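PDB 3QTG: pyruvate kinase from Pyrobaculum aerophilum, which catalyses the last step of glycolysis, the interconversion of phosphoenolpyruvate and ADP with pyruvate and ATP, using a divalent metal ion. Local coordinates for residues 84-89 / 174-179; 118-123 / 147-152; 185-190 / 216-221; 227-232 / 245-250. All blocks are in the same frame, centred on the assembly; numbering follows the deposited sequence.

Contact 1 of 4, residues 84-89 / 174-179; sequences PSIRVG and YDISTP
Ile86 packs against both Ile176 and Tyr174 where the two linkers between the pyruvate kinase (beta/alpha)8 barrel and its inserted B domain run side by side. The touching parts, 84-86 and 174-178, run in roughly opposing directions, 145° apart, as expected for the outgoing and returning chains of an insertion. Three aliphatic side chains form the body of the contact. CG1 of Ile86 meets CD1 of Ile176 at 3.8 Å, and the other branch of Ile176 serves the next residue toward the barrel, its CG2 lying 4.0 Å from Pro84 CB. Ile176 thus touches both Ile86 and Pro84, one with each branch. Nearer the barrel the apolar packing continues, with Pro84 CG 4.4 Å from Thr178 CG2. At the opposite end, with CD1 anti to CA (chi2 -177°), Ile86 is extended and its terminal methyl is the atom over the Tyr174 ring. Phe122 of helix 120-125 touches both Tyr174 and Ile86, and Tyr174 OH is hydrogen-bonded to Ile167 O. An alanine in place of Tyr174 would probably leave Ile86 CD1 without its aromatic platform and the Ile167 carbonyl without this hydroxyl partner. Arg87, which by similarity binds ATP, takes no part in the packing; its NE donates to Ser85 OG at 3.0 Å and its NH1 to Gly164 O. The aromatic contact is a centred CH-pi interaction rather than a graze at the rim: CD1 of Ile86 stands 3.5 Å from the centroid of the Tyr174 ring and only 3° off its normal.

Contact 2 of 4, residues 118-123 / 147-152; sequences PNKAFF and GSDWIE
Phe123 is held between a backbone carbonyl and a second aromatic ring. Asp149 O stands 3.8 Å above one face of the Phe123 ring, displaced toward the rim, while CD2 of Phe122 lies 3.7 Å above the centre of the opposite face. Seen from Phe122, the CE1 atom of Phe123 comes at the ring edge and in its plane, so the consecutive phenylalanines of helix 120-125 meet without stacking flat on each other. The methyl end of Ile151 reaches both of them. Its CD1 is 3.3 Å from CD1 of Phe123, a tight approach, and 3.8 Å from CE2 of Phe122. Both torsions of Ile151 are away from staggered values (chi1 -93°, chi2 132°), which fits a side chain squeezed against the helix, although a small error in its placement would look the same. Phe122 is buried and also touches Ile167 and Val169 of strand 167-169. At the outer end of the contact the polar pair is looser. Lys120 turns its last bond aside, and its NZ comes 3.4 Å from Asp149 OD1, a salt bridge whose hydrogen bond is weak. The first turn of the helix is fixed independently by Asn119 at the N-cap, whose OD1 accepts from Ala121 N at 3.2 Å. The CB of Trp150 points away from the helix, and its ring makes a cation-pi contact with Lys103. A short helix packed by aromatic rings against strand 150-155 is part of the small beta-rich B domain, which in pyruvate kinases acts as a lid over the active site.

Contact 3 of 4, residues 185-190 / 216-221; sequences EALKAI and SLLTEL
Leu217 and Leu187 meet methyl to methyl, CD2 against CD2 at 4.0 Å, where helices 208-220 and 181-190 lie next to each other on the outside of the (beta/alpha)8 barrel. Leu217 has its CG anti to the backbone N (chi1 177°), and CD2 is the branch that meets Leu187. At the next position, Leu218 places its own CD2 3.9 Å from CG of Leu187 and also against Leu187 CD2, which is therefore touched by methyls of two successive residues. Leu187 itself has unusual torsions (chi1 -102°, chi2 7°), so its rotamer should be read with caution. Leu187 also touches Leu81, and its side chain is about 4 Å from that of Leu49, which by similarity belongs to the ATP site. Two residues on, Glu220 keeps its OE2 5.6 Å from NZ of Lys188; the opposite charges are near but do not pair. Leu221, just past the helix, contributes both of its methyls. Its CD1 faces Leu187 CB at 4.0 Å, at the base of the side chain already touched by the other two leucines. The second methyl turns to Lys188, whose aliphatic chain crosses Leu221 at about a right angle, with Lys188 CB 4.1 Å from Leu221 CD2.

Contact 4 of 4, residues 227-232 / 245-250; sequences VAVKIE and QCSDYV
Val227 O receives two backbone N-H groups at the start of a parallel pairing in the (beta/alpha)8 barrel, between its fifth and sixth strands. Asp248 N reaches Val227 O at 2.9 Å, while the bond from Tyr249 N to the same oxygen, at 3.3 Å, is weak. The same aspartate returns to Val227 through its side chain: with CG beside its own backbone N (chi1 -58°), the carboxylate lies near Val227. Its OD2 accepts from Val227 N at 2.7 Å in a nearly straight bond (176°), met on the anti side and 26° out of the carboxylate plane. The other oxygen, OD1, forms a salt bridge with Arg215 of helix 208-220. With an alanine here in place of Asp248, Val227 N and the Arg215 charge would probably lose these acceptors, loosening the start of the strand pair. Further along, Val229 N donates to Tyr249 O at 2.8 Å, which fixes the register of Ala228 with Tyr249. Lys230, by similarity the transition-state stabilizer, points away from this neighbour and pairs with Asp80. Ala228 CB packs on Tyr249 CB at 3.8 Å, while on the face bearing Val229 and Val250 the CG1 atoms of Ile231 and Val250 meet at 3.8 Å.

How the contacts relate
From the N terminus, the chain leaves the third barrel strand, 76-80, along residues 84-89, builds the B domain, and returns along 174-179, so contact 1 closes that whole excursion at its base. Contact 2 falls entirely within it, between a short helix and a sheet strand, and the two touch: Ile86 CD1 is 3.6 Å from Phe122 N. Contact 3 opens only after contact 1 has closed, joining neighbouring outer helices around strand 199-202. Contact 4 then follows in series and ties adjacent inner strands. Helix 208-220 leads into strand 226-231, and Leu218 CD1 lies 3.7 Å from Val227 CG2, which links contacts 3 and 4. None of the contacts cross.

Contact 1 of 4, residues 84-89 / 174-179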
# COMPACT_ATOMS: atom_id res chain seq x y z
N PRO A 84 -3.25 -45.43 14.15
CA PRO A 84 -4.14 -46.34 14.88
C PRO A 84 -5.52 -46.44 14.22
O PRO A 84 -5.88 -45.62 13.38
CB PRO A 84 -4.22 -45.71 16.28
CG PRO A 84 -3.90 -44.24 16.07
CD PRO A 84 -3.05 -44.13 14.81
N SER A 85 -6.26 -47.48 14.56
CA SER A 85 -7.59 -47.64 14.01
C SER A 85 -8.36 -48.38 15.05
O SER A 85 -7.76 -49.07 15.90
CB SER A 85 -7.54 -48.47 12.73
OG SER A 85 -6.99 -49.75 13.01
N ILE A 86 -9.68 -48.24 15.00
CA ILE A 86 -10.56 -49.07 15.79
C ILE A 86 -11.30 -49.99 14.83
O ILE A 86 -11.91 -49.52 13.88
CB ILE A 86 -11.55 -48.23 16.67
CG1 ILE A 86 -10.77 -47.44 17.72
CG2 ILE A 86 -12.60 -49.14 17.31
CD1 ILE A 86 -11.64 -46.62 18.69
N ARG A 87 -11.22 -51.30 15.08
CA ARG A 87 -11.82 -52.27 14.18
C ARG A 87 -12.78 -53.19 14.90
O ARG A 87 -12.62 -53.44 16.09
CB ARG A 87 -10.72 -53.08 13.48
CG ARG A 87 -9.93 -52.21 12.52
CD ARG A 87 -8.63 -52.86 12.05
NE ARG A 87 -7.98 -51.91 11.13
CZ ARG A 87 -8.24 -51.81 9.83
NH1 ARG A 87 -9.14 -52.60 9.25
NH2 ARG A 87 -7.61 -50.90 9.10
N VAL A 88 -13.78 -53.68 14.18
CA VAL A 88 -14.70 -54.66 14.71
C VAL A 88 -13.84 -55.86 15.18
O VAL A 88 -12.86 -56.23 14.51
CB VAL A 88 -15.73 -55.11 13.65
CG1 VAL A 88 -16.64 -56.21 14.18
CG2 VAL A 88 -16.55 -53.92 13.13
N GLY A 89 -14.19 -56.42 16.33
CA GLY A 89 -13.49 -57.59 16.85
C GLY A 89 -13.98 -58.88 16.21
O GLY A 89 -14.66 -58.86 15.18
N TYR A 174 -10.79 -40.09 18.02
CA TYR A 174 -10.48 -41.03 19.08
C TYR A 174 -9.26 -40.64 19.93
O TYR A 174 -8.19 -40.35 19.40
CB TYR A 174 -10.24 -42.42 18.50
CG TYR A 174 -11.38 -43.04 17.72
CD1 TYR A 174 -12.69 -43.05 18.21
CD2 TYR A 174 -11.12 -43.67 16.51
CE1 TYR A 174 -13.72 -43.65 17.48
CE2 TYR A 174 -12.12 -44.26 15.79
CZ TYR A 174 -13.41 -44.27 16.28
OH TYR A 174 -14.38 -44.88 15.53
N ASP A 175 -9.40 -40.68 21.25
CA ASP A 175 -8.27 -40.44 22.14
C ASP A 175 -7.43 -41.72 22.32
O ASP A 175 -7.54 -42.42 23.33
CB ASP A 175 -8.75 -39.88 23.47
CG ASP A 175 -7.62 -39.60 24.44
OD1 ASP A 175 -6.46 -39.45 24.01
OD2 ASP A 175 -7.89 -39.53 25.66
N ILE A 176 -6.58 -42.02 21.34
CA ILE A 176 -5.74 -43.22 21.40
C ILE A 176 -4.24 -42.86 21.52
O ILE A 176 -3.69 -42.11 20.70
CB ILE A 176 -5.96 -44.15 20.18
CG1 ILE A 176 -7.39 -44.71 20.18
CG2 ILE A 176 -4.97 -45.30 20.19
CD1 ILE A 176 -7.83 -45.25 18.82
N SER A 177 -3.58 -43.45 22.53
CA SER A 177 -2.13 -43.29 22.74
C SER A 177 -1.30 -43.58 21.48
O SER A 177 -1.60 -44.52 20.73
CB SER A 177 -1.67 -44.20 23.89
OG SER A 177 -2.32 -43.85 25.10
N THR A 178 -0.27 -42.78 21.25
CA THR A 178 0.57 -42.92 20.04
C THR A 178 2.08 -42.91 20.36
O THR A 178 2.46 -42.53 21.46
CB THR A 178 0.28 -41.80 19.01
OG1 THR A 178 0.59 -40.54 19.59
CG2 THR A 178 -1.17 -41.82 18.57
N PRO A 179 2.94 -43.34 19.39
CA PRO A 179 2.61 -43.88 18.05
C PRO A 179 1.93 -45.24 18.18
O PRO A 179 2.07 -45.89 19.21
CB PRO A 179 3.98 -44.04 17.37
CG PRO A 179 4.94 -43.29 18.22
CD PRO A 179 4.40 -43.34 19.60

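Contact 2 of 4, residues 118-123 / 147-152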
# COMPACT_ATOMS: atom_id res chain seq x y z
N PRO A 118 -13.28 -53.60 20.37
CA PRO A 118 -12.28 -53.78 21.43
C PRO A 118 -11.49 -52.53 21.82
O PRO A 118 -10.29 -52.60 22.10
CB PRO A 118 -11.36 -54.86 20.86
CG PRO A 118 -11.37 -54.62 19.43
CD PRO A 118 -12.78 -54.15 19.09
N ASN A 119 -12.14 -51.38 21.88
CA ASN A 119 -11.43 -50.17 22.27
C ASN A 119 -12.33 -49.20 22.99
O ASN A 119 -13.31 -48.72 22.41
CB ASN A 119 -10.77 -49.50 21.06
CG ASN A 119 -9.55 -48.70 21.45
OD1 ASN A 119 -9.57 -48.02 22.49
ND2 ASN A 119 -8.48 -48.79 20.67
N LYS A 120 -12.00 -48.91 24.26
CA LYS A 120 -12.84 -48.02 25.06
C LYS A 120 -12.92 -46.60 24.48
O LYS A 120 -13.91 -45.91 24.69
CB LYS A 120 -12.38 -47.93 26.53
CG LYS A 120 -13.54 -47.52 27.51
CD LYS A 120 -12.97 -47.01 28.83
CE LYS A 120 -14.05 -46.39 29.76
NZ LYS A 120 -14.69 -47.39 30.68
N ALA A 121 -11.87 -46.17 23.77
CA ALA A 121 -11.86 -44.85 23.14
C ALA A 121 -13.05 -44.64 22.19
O ALA A 121 -13.51 -43.50 22.03
CB ALA A 121 -10.53 -44.61 22.42
N PHE A 122 -13.56 -45.72 21.59
CA PHE A 122 -14.78 -45.65 20.77
C PHE A 122 -15.94 -45.21 21.67
O PHE A 122 -16.71 -44.31 21.32
CB PHE A 122 -15.11 -47.00 20.11
CG PHE A 122 -16.42 -47.00 19.32
CD1 PHE A 122 -16.50 -46.38 18.07
CD2 PHE A 122 -17.55 -47.61 19.84
CE1 PHE A 122 -17.70 -46.37 17.35
CE2 PHE A 122 -18.76 -47.63 19.13
CZ PHE A 122 -18.83 -46.99 17.87
N PHE A 123 -16.06 -45.85 22.83
CA PHE A 123 -17.17 -45.55 23.73
C PHE A 123 -17.06 -44.16 24.36
O PHE A 123 -18.07 -43.48 24.52
CB PHE A 123 -17.42 -46.72 24.71
CG PHE A 123 -17.71 -48.00 23.99
CD1 PHE A 123 -19.01 -48.30 23.59
CD2 PHE A 123 -16.67 -48.84 23.59
CE1 PHE A 123 -19.28 -49.46 22.85
CE2 PHE A 123 -16.94 -50.00 22.85
CZ PHE A 123 -18.25 -50.31 22.48
N GLY A 147 -24.51 -46.31 26.95
CA GLY A 147 -24.51 -46.81 28.33
C GLY A 147 -23.11 -46.90 28.87
O GLY A 147 -22.24 -46.12 28.48
N SER A 148 -22.88 -47.84 29.78
CA SER A 148 -21.55 -48.00 30.37
C SER A 148 -20.55 -48.24 29.23
O SER A 148 -19.89 -47.31 28.73
CB SER A 148 -21.58 -49.15 31.39
OG SER A 148 -20.42 -49.17 32.22
N ASP A 149 -20.48 -49.50 28.79
CA ASP A 149 -19.57 -49.88 27.71
C ASP A 149 -20.38 -50.41 26.53
O ASP A 149 -20.12 -51.49 26.00
CB ASP A 149 -18.58 -50.93 28.25
CG ASP A 149 -17.59 -50.34 29.25
OD1 ASP A 149 -17.04 -49.24 29.01
OD2 ASP A 149 -17.35 -51.00 30.29
N TRP A 150 -21.40 -49.65 26.14
CA TRP A 150 -22.28 -50.06 25.04
C TRP A 150 -22.98 -48.88 24.35
O TRP A 150 -23.10 -47.80 24.90
CB TRP A 150 -23.29 -51.13 25.49
CG TRP A 150 -24.28 -50.64 26.48
CD1 TRP A 150 -24.21 -50.77 27.85
CD2 TRP A 150 -25.51 -49.95 26.21
NE1 TRP A 150 -25.32 -50.20 28.44
CE2 TRP A 150 -26.13 -49.68 27.46
CE3 TRP A 150 -26.15 -49.53 25.03
CZ2 TRP A 150 -27.35 -49.02 27.56
CZ3 TRP A 150 -27.35 -48.87 25.13
CH2 TRP A 150 -27.96 -48.62 26.39
N ILE A 151 -23.46 -49.15 23.14
CA ILE A 151 -24.10 -48.19 22.28
C ILE A 151 -25.19 -48.90 21.48
O ILE A 151 -25.04 -50.04 21.08
CB ILE A 151 -23.01 -47.56 21.34
CG1 ILE A 151 -22.46 -46.28 21.96
CG2 ILE A 151 -23.49 -47.32 19.91
CD1 ILE A 151 -20.93 -46.25 21.94
N GLU A 152 -26.31 -48.21 21.28
CA GLU A 152 -27.28 -48.62 20.29
C GLU A 152 -27.33 -47.57 19.17
O GLU A 152 -27.25 -46.37 19.43
CB GLU A 152 -28.66 -48.80 20.93
CG GLU A 152 -28.73 -50.02 21.91
CD GLU A 152 -30.02 -50.06 22.72
OE1 GLU A 152 -30.69 -49.00 22.88
OE2 GLU A 152 -30.37 -51.16 23.20

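Contact 3 of 4, residues 185-190 / 216-221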
# COMPACT_ATOMS: atom_id res chain seq x y z
N GLU A 185 6.04 -51.24 14.78
CA GLU A 185 6.39 -52.49 14.11
C GLU A 185 6.79 -52.29 12.65
O GLU A 185 7.76 -52.88 12.19
CB GLU A 185 5.23 -53.51 14.19
CG GLU A 185 4.95 -54.09 15.59
CD GLU A 185 3.87 -55.20 15.60
OE1 GLU A 185 4.20 -56.33 16.04
OE2 GLU A 185 2.71 -54.95 15.17
N ALA A 186 6.04 -51.46 11.92
CA ALA A 186 6.33 -51.19 10.51
C ALA A 186 7.62 -50.41 10.29
O ALA A 186 8.34 -50.65 9.32
CB ALA A 186 5.13 -50.47 9.84
N LEU A 187 7.93 -49.50 11.20
CA LEU A 187 9.17 -48.72 11.12
C LEU A 187 10.45 -49.54 11.39
O LEU A 187 11.50 -49.29 10.78
CB LEU A 187 9.09 -47.47 12.00
CG LEU A 187 8.81 -46.10 11.33
CD1 LEU A 187 8.47 -46.17 9.84
CD2 LEU A 187 7.78 -45.30 12.09
N LYS A 188 10.39 -50.51 12.30
CA LYS A 188 11.60 -51.30 12.51
C LYS A 188 11.75 -52.43 11.50
O LYS A 188 12.87 -52.81 11.16
CB LYS A 188 11.84 -51.73 13.96
CG LYS A 188 10.64 -51.88 14.84
CD LYS A 188 11.03 -51.53 16.26
CE LYS A 188 10.22 -52.32 17.27
NZ LYS A 188 10.80 -52.21 18.65
N ALA A 189 10.64 -52.91 10.96
CA ALA A 189 10.66 -53.85 9.84
C ALA A 189 11.40 -53.28 8.64
O ALA A 189 12.03 -54.02 7.88
CB ALA A 189 9.24 -54.22 9.44
N ILE A 190 11.33 -51.96 8.47
CA ILE A 190 11.85 -51.27 7.28
C ILE A 190 13.16 -50.53 7.58
O ILE A 190 13.85 -50.08 6.66
CB ILE A 190 10.73 -50.38 6.63
CG1 ILE A 190 9.91 -51.20 5.64
CG2 ILE A 190 11.28 -49.14 5.94
CD1 ILE A 190 8.59 -51.72 6.21
N SER A 216 10.95 -38.92 17.92
CA SER A 216 11.85 -39.65 18.84
C SER A 216 12.04 -41.09 18.42
O SER A 216 13.15 -41.61 18.47
CB SER A 216 11.33 -39.63 20.28
OG SER A 216 10.78 -38.39 20.63
N LEU A 217 10.96 -41.76 18.04
CA LEU A 217 11.05 -43.10 17.50
C LEU A 217 11.93 -43.19 16.24
O LEU A 217 12.76 -44.10 16.14
CB LEU A 217 9.66 -43.69 17.23
CG LEU A 217 9.69 -45.09 16.60
CD1 LEU A 217 10.28 -46.12 17.58
CD2 LEU A 217 8.30 -45.51 16.10
N LEU A 218 11.74 -42.25 15.30
CA LEU A 218 12.50 -42.23 14.05
C LEU A 218 13.98 -42.02 14.32
O LEU A 218 14.83 -42.65 13.69
CB LEU A 218 11.97 -41.17 13.08
CG LEU A 218 10.59 -41.41 12.43
CD1 LEU A 218 10.05 -40.16 11.71
CD2 LEU A 218 10.61 -42.61 11.49
N THR A 219 14.27 -41.13 15.26
CA THR A 219 15.62 -40.88 15.75
C THR A 219 16.22 -42.13 16.43
O THR A 219 17.34 -42.54 16.10
CB THR A 219 15.65 -39.67 16.69
OG1 THR A 219 15.15 -38.53 15.98
CG2 THR A 219 17.08 -39.37 17.18
N GLU A 220 15.47 -42.73 17.35
CA GLU A 220 15.89 -43.98 18.01
C GLU A 220 16.31 -45.05 16.99
O GLU A 220 17.26 -45.80 17.22
CB GLU A 220 14.77 -44.52 18.91
CG GLU A 220 15.14 -45.79 19.70
CD GLU A 220 13.95 -46.74 19.92
OE1 GLU A 220 12.79 -46.27 19.99
OE2 GLU A 220 14.18 -47.97 20.04
N LEU A 221 15.60 -45.09 15.87
CA LEU A 221 15.76 -46.15 14.88
C LEU A 221 16.75 -45.79 13.78
O LEU A 221 16.96 -46.57 12.85
CB LEU A 221 14.40 -46.54 14.29
CG LEU A 221 13.47 -47.31 15.22
CD1 LEU A 221 12.08 -47.39 14.62
CD2 LEU A 221 14.03 -48.71 15.55

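Contact 4 of 4, residues 227-232 / 245-250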
# COMPACT_ATOMS: atom_id res chain seq x y z
N VAL A 227 9.34 -35.29 8.70
CA VAL A 227 8.05 -35.77 9.18
C VAL A 227 6.90 -34.98 8.54
O VAL A 227 6.76 -33.77 8.74
CB VAL A 227 7.96 -35.75 10.71
CG1 VAL A 227 6.62 -36.24 11.16
CG2 VAL A 227 9.05 -36.65 11.29
N ALA A 228 6.09 -35.69 7.76
CA ALA A 228 4.94 -35.10 7.09
C ALA A 228 3.70 -35.41 7.90
O ALA A 228 3.45 -36.57 8.28
CB ALA A 228 4.83 -35.63 5.66
N VAL A 229 2.93 -34.37 8.23
CA VAL A 229 1.77 -34.51 9.10
C VAL A 229 0.48 -34.36 8.30
O VAL A 229 0.20 -33.30 7.75
CB VAL A 229 1.80 -33.52 10.26
CG1 VAL A 229 0.49 -33.61 11.12
CG2 VAL A 229 3.07 -33.72 11.12
N LYS A 230 -0.29 -35.44 8.23
CA LYS A 230 -1.58 -35.44 7.55
C LYS A 230 -2.64 -34.80 8.41
O LYS A 230 -2.72 -35.08 9.60
CB LYS A 230 -1.99 -36.85 7.15
CG LYS A 230 -0.91 -37.56 6.37
CD LYS A 230 -1.47 -38.37 5.22
CE LYS A 230 -2.23 -39.59 5.70
NZ LYS A 230 -1.30 -40.56 6.30
N ILE A 231 -3.43 -33.92 7.81
CA ILE A 231 -4.57 -33.32 8.49
C ILE A 231 -5.80 -34.09 7.98
O ILE A 231 -6.21 -33.94 6.82
CB ILE A 231 -4.64 -31.80 8.23
CG1 ILE A 231 -3.26 -31.14 8.51
CG2 ILE A 231 -5.73 -31.15 9.07
CD1 ILE A 231 -2.81 -31.12 9.98
N GLU A 232 -6.36 -34.91 8.87
CA GLU A 232 -7.32 -35.96 8.51
C GLU A 232 -8.64 -35.82 9.25
O GLU A 232 -9.63 -36.44 8.87
CB GLU A 232 -6.74 -37.36 8.82
CG GLU A 232 -5.75 -37.89 7.82
CD GLU A 232 -4.84 -38.96 8.41
OE1 GLU A 232 -4.74 -40.05 7.82
OE2 GLU A 232 -4.24 -38.72 9.47
N GLN A 245 2.89 -25.79 12.97
CA GLN A 245 4.19 -25.33 13.47
C GLN A 245 5.14 -26.42 13.95
O GLN A 245 6.35 -26.19 14.03
CB GLN A 245 4.02 -24.22 14.51
CG GLN A 245 3.39 -22.98 13.92
CD GLN A 245 3.20 -21.87 14.93
OE1 GLN A 245 4.14 -21.13 15.25
NE2 GLN A 245 1.98 -21.75 15.44
N CYS A 246 4.63 -27.61 14.25
CA CYS A 246 5.51 -28.69 14.65
C CYS A 246 5.80 -29.73 13.56
O CYS A 246 6.50 -30.71 13.83
CB CYS A 246 5.02 -29.35 15.93
SG CYS A 246 3.71 -30.48 15.65
N SER A 247 5.31 -29.48 12.33
CA SER A 247 5.49 -30.38 11.18
C SER A 247 6.75 -30.04 10.36
O SER A 247 7.29 -28.95 10.48
CB SER A 247 4.29 -30.25 10.24
OG SER A 247 3.08 -30.48 10.92
N ASP A 248 7.22 -30.97 9.53
CA ASP A 248 8.21 -30.63 8.52
C ASP A 248 7.50 -30.39 7.18
O ASP A 248 8.03 -29.72 6.32
CB ASP A 248 9.28 -31.73 8.36
CG ASP A 248 10.02 -32.01 9.67
OD1 ASP A 248 10.10 -31.10 10.53
OD2 ASP A 248 10.51 -33.13 9.86
N TYR A 249 6.30 -30.95 7.05
CA TYR A 249 5.54 -30.95 5.80
C TYR A 249 4.10 -31.22 6.21
O TYR A 249 3.85 -32.04 7.09
CB TYR A 249 6.05 -32.08 4.90
CG TYR A 249 5.89 -31.84 3.41
CD1 TYR A 249 7.02 -31.65 2.60
CD2 TYR A 249 4.62 -31.82 2.80
CE1 TYR A 249 6.90 -31.42 1.23
CE2 TYR A 249 4.50 -31.60 1.41
CZ TYR A 249 5.64 -31.40 0.64
OH TYR A 249 5.55 -31.19 -0.71
N VAL A 250 3.15 -30.52 5.59
CA VAL A 250 1.74 -30.66 5.90
C VAL A 250 1.05 -31.29 4.70
O VAL A 250 1.44 -31.01 3.56
CB VAL A 250 1.06 -29.30 6.29
CG1 VAL A 250 -0.44 -29.50 6.62
CG2 VAL A 250 1.79 -28.63 7.47